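Local coordinates for berberine bridge enzyme-like 28 (Arabidopsis thaliana, PDB 5D79), which acts as an FAD-dependent oxidoreductase of the berberine bridge enzyme-like family and takes part in the plant's adaptation to salt stress, at residues A[467-472]-A[497-502]. Sequence-based numbering, arbitrary orientation.
Sequences RGAYVN and VKYFKN. With FAD (flavin-adenine dinucleotide), chain E.
Y499, near the C-terminal end of helix 488-500, illustrates how one aromatic side chain can seat a cofactor-binding loop on a helix. Its CG stands anti to its own carbonyl carbon (chi1 -73°), which carries the ring alongside the loop. CB lies near the oxygen of A469, which also receives a CA-H...O contact from Y499 CA at 3.3 Å. At the ring, CD1 meets A469 CB at 3.7 Å and packs against V471 CA, while CE1 touches the same two residues. V471 CG2 sits over one face in a CH-pi contact, 3.9 Å from the Y499 ring centroid, and also reaches F500 CZ. The tip, OH, is hydrogen-bonded to Q524 and to the backbone N of D475. Along the backbone, A469 N donates to K498 O (2.8 Å) from above the carbonyl plane, and a water links V471 N to Y499 O. Y470 OH donates to flavin O2 (2.7 Å) and accepts from ND2 of N472, while N472 OD1 takes a bond from FAD O4'. The loop thus passes along the C-terminal end of helix 488-500 and on to the flavin, with R467 bonding Y455 O of helix 441-458 and salt-bridged to D370 of strand 363-372.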
# COMPACT_ATOMS: atom_id res chain seq x y z
N ARG A 467 -1.07 -9.20 -17.30
CA ARG A 467 -1.18 -7.77 -17.02
C ARG A 467 -0.84 -7.52 -15.54
O ARG A 467 -1.61 -7.89 -14.65
CB ARG A 467 -2.58 -7.25 -17.36
CG ARG A 467 -2.76 -5.74 -17.20
CD ARG A 467 -4.10 -5.30 -17.79
NE ARG A 467 -4.23 -3.84 -17.81
CZ ARG A 467 -5.17 -3.16 -18.47
NH1 ARG A 467 -6.09 -3.81 -19.18
NH2 ARG A 467 -5.19 -1.84 -18.43
N GLY A 468 0.31 -6.92 -15.28
CA GLY A 468 0.76 -6.73 -13.91
C GLY A 468 -0.10 -5.82 -13.04
O GLY A 468 -0.63 -4.82 -13.51
N ALA A 469 -0.21 -6.18 -11.77
CA ALA A 469 -0.96 -5.42 -10.77
C ALA A 469 -0.23 -5.38 -9.41
O ALA A 469 0.44 -6.35 -9.02
CB ALA A 469 -2.38 -6.02 -10.61
N TYR A 470 -0.37 -4.27 -8.70
CA TYR A 470 0.22 -4.11 -7.37
C TYR A 470 -0.74 -4.56 -6.23
O TYR A 470 -1.83 -4.00 -6.07
CB TYR A 470 0.63 -2.64 -7.18
CG TYR A 470 1.33 -2.29 -5.88
CD1 TYR A 470 2.16 -3.21 -5.23
CD2 TYR A 470 1.17 -1.04 -5.30
CE1 TYR A 470 2.80 -2.87 -4.04
CE2 TYR A 470 1.79 -0.70 -4.12
CZ TYR A 470 2.61 -1.61 -3.51
OH TYR A 470 3.20 -1.24 -2.33
N VAL A 471 -0.32 -5.56 -5.45
CA VAL A 471 -1.20 -6.22 -4.47
C VAL A 471 -1.62 -5.29 -3.34
O VAL A 471 -2.65 -5.52 -2.69
CB VAL A 471 -0.54 -7.51 -3.87
CG1 VAL A 471 0.42 -7.19 -2.71
CG2 VAL A 471 -1.61 -8.49 -3.40
N ASN A 472 -0.85 -4.23 -3.12
CA ASN A 472 -1.25 -3.21 -2.14
C ASN A 472 -2.38 -2.33 -2.67
O ASN A 472 -3.02 -1.61 -1.91
CB ASN A 472 -0.05 -2.35 -1.73
CG ASN A 472 0.64 -2.87 -0.47
OD1 ASN A 472 0.05 -3.63 0.30
ND2 ASN A 472 1.87 -2.45 -0.26
N VAL A 497 -1.07 -14.52 -10.82
CA VAL A 497 0.02 -14.20 -11.73
C VAL A 497 0.04 -12.70 -12.11
O VAL A 497 1.06 -12.17 -12.57
CB VAL A 497 -0.05 -15.07 -12.99
CG1 VAL A 497 -0.05 -16.54 -12.60
CG2 VAL A 497 -1.29 -14.74 -13.79
N LYS A 498 -1.07 -12.00 -11.90
CA LYS A 498 -1.11 -10.57 -12.17
C LYS A 498 -0.38 -9.78 -11.07
O LYS A 498 0.43 -8.89 -11.33
CB LYS A 498 -2.57 -10.11 -12.31
CG LYS A 498 -3.36 -10.83 -13.41
CD LYS A 498 -4.79 -10.31 -13.44
CE LYS A 498 -5.57 -10.88 -14.62
NZ LYS A 498 -6.97 -10.34 -14.64
N TYR A 499 -0.66 -10.16 -9.83
CA TYR A 499 -0.02 -9.55 -8.67
C TYR A 499 1.44 -9.97 -8.51
O TYR A 499 2.28 -9.16 -8.13
CB TYR A 499 -0.77 -9.94 -7.41
CG TYR A 499 -2.11 -9.30 -7.15
CD1 TYR A 499 -2.34 -7.96 -7.44
CD2 TYR A 499 -3.13 -10.03 -6.56
CE1 TYR A 499 -3.58 -7.37 -7.16
CE2 TYR A 499 -4.37 -9.45 -6.28
CZ TYR A 499 -4.59 -8.13 -6.58
OH TYR A 499 -5.81 -7.59 -6.29
N PHE A 500 1.73 -11.25 -8.76
CA PHE A 500 3.01 -11.83 -8.38
C PHE A 500 3.83 -12.44 -9.50
O PHE A 500 4.97 -12.87 -9.27
CB PHE A 500 2.78 -12.88 -7.31
CG PHE A 500 2.11 -12.35 -6.09
CD1 PHE A 500 2.75 -11.41 -5.29
CD2 PHE A 500 0.85 -12.77 -5.73
CE1 PHE A 500 2.15 -10.92 -4.17
CE2 PHE A 500 0.24 -12.28 -4.60
CZ PHE A 500 0.90 -11.34 -3.82
N LYS A 501 3.26 -12.50 -10.71
CA LYS A 501 3.90 -13.07 -11.90
C LYS A 501 4.57 -14.42 -11.65
O LYS A 501 3.91 -15.36 -11.21
CB LYS A 501 4.90 -12.07 -12.49
CG LYS A 501 4.23 -10.77 -12.93
CD LYS A 501 4.98 -10.10 -14.07
CE LYS A 501 4.08 -9.17 -14.85
NZ LYS A 501 4.85 -8.09 -15.51
N ASN A 502 5.87 -14.54 -11.90
CA ASN A 502 6.55 -15.83 -11.76
C ASN A 502 6.75 -16.26 -10.31
O ASN A 502 7.16 -17.39 -10.04
CB ASN A 502 7.90 -15.80 -12.48
CG ASN A 502 7.75 -15.49 -13.96
OD1 ASN A 502 6.90 -16.06 -14.63
ND2 ASN A 502 8.55 -14.56 -14.46
PA FAD E . -5.29 -2.92 6.27
O1A FAD E . -6.66 -2.82 5.67
O2A FAD E . -5.30 -2.88 7.78
O5B FAD E . -4.54 -4.24 5.71
C5B FAD E . -4.56 -4.56 4.33
C4B FAD E . -4.32 -6.06 4.07
O4B FAD E . -3.20 -6.49 4.83
C3B FAD E . -5.51 -6.89 4.50
O3B FAD E . -5.71 -7.99 3.64
C2B FAD E . -5.12 -7.35 5.89
O2B FAD E . -5.73 -8.58 6.25
C1B FAD E . -3.60 -7.42 5.82
N9A FAD E . -2.91 -7.16 7.09
C8A FAD E . -2.85 -5.99 7.82
N7A FAD E . -2.08 -6.20 8.92
C5A FAD E . -1.65 -7.49 8.91
C6A FAD E . -0.85 -8.24 9.77
N6A FAD E . -0.15 -7.65 10.73
N1A FAD E . -0.58 -9.56 9.48
C2A FAD E . -1.10 -10.13 8.34
N3A FAD E . -1.89 -9.38 7.49
C4A FAD E . -2.16 -8.09 7.76
N1 FAD E . 0.63 1.87 -1.05
C2 FAD E . 1.87 2.14 -1.62
O2 FAD E . 2.78 1.31 -1.58
N3 FAD E . 2.08 3.38 -2.22
C4 FAD E . 1.09 4.34 -2.26
O4 FAD E . 1.35 5.46 -2.70
C4X FAD E . -0.15 4.07 -1.67
N5 FAD E . -1.13 5.05 -1.58
C5X FAD E . -2.21 4.85 -0.73
C6 FAD E . -3.07 5.90 -0.41
C7 FAD E . -4.16 5.68 0.44
C7M FAD E . -5.09 6.81 0.77
C8 FAD E . -4.36 4.43 1.02
C8M FAD E . -5.53 4.16 1.92
C9 FAD E . -3.49 3.39 0.70
C9A FAD E . -2.45 3.58 -0.21
N10 FAD E . -1.61 2.54 -0.56
C10 FAD E . -0.35 2.83 -1.04
C1' FAD E . -2.02 1.11 -0.33
C2' FAD E . -1.62 0.57 1.02
O2' FAD E . -0.21 0.47 1.08
C3' FAD E . -2.27 -0.80 1.18
O3' FAD E . -3.67 -0.62 1.24
C4' FAD E . -1.86 -1.49 2.46
O4' FAD E . -2.03 -2.87 2.33
C5' FAD E . -2.76 -1.04 3.59
O5' FAD E . -2.17 -1.40 4.81
P FAD E . -3.00 -1.11 6.15
O1P FAD E . -2.36 -1.82 7.32
O2P FAD E . -3.11 0.37 6.40
O3P FAD E . -4.44 -1.67 5.68
O HOH W 1 2.18 -7.07 -6.14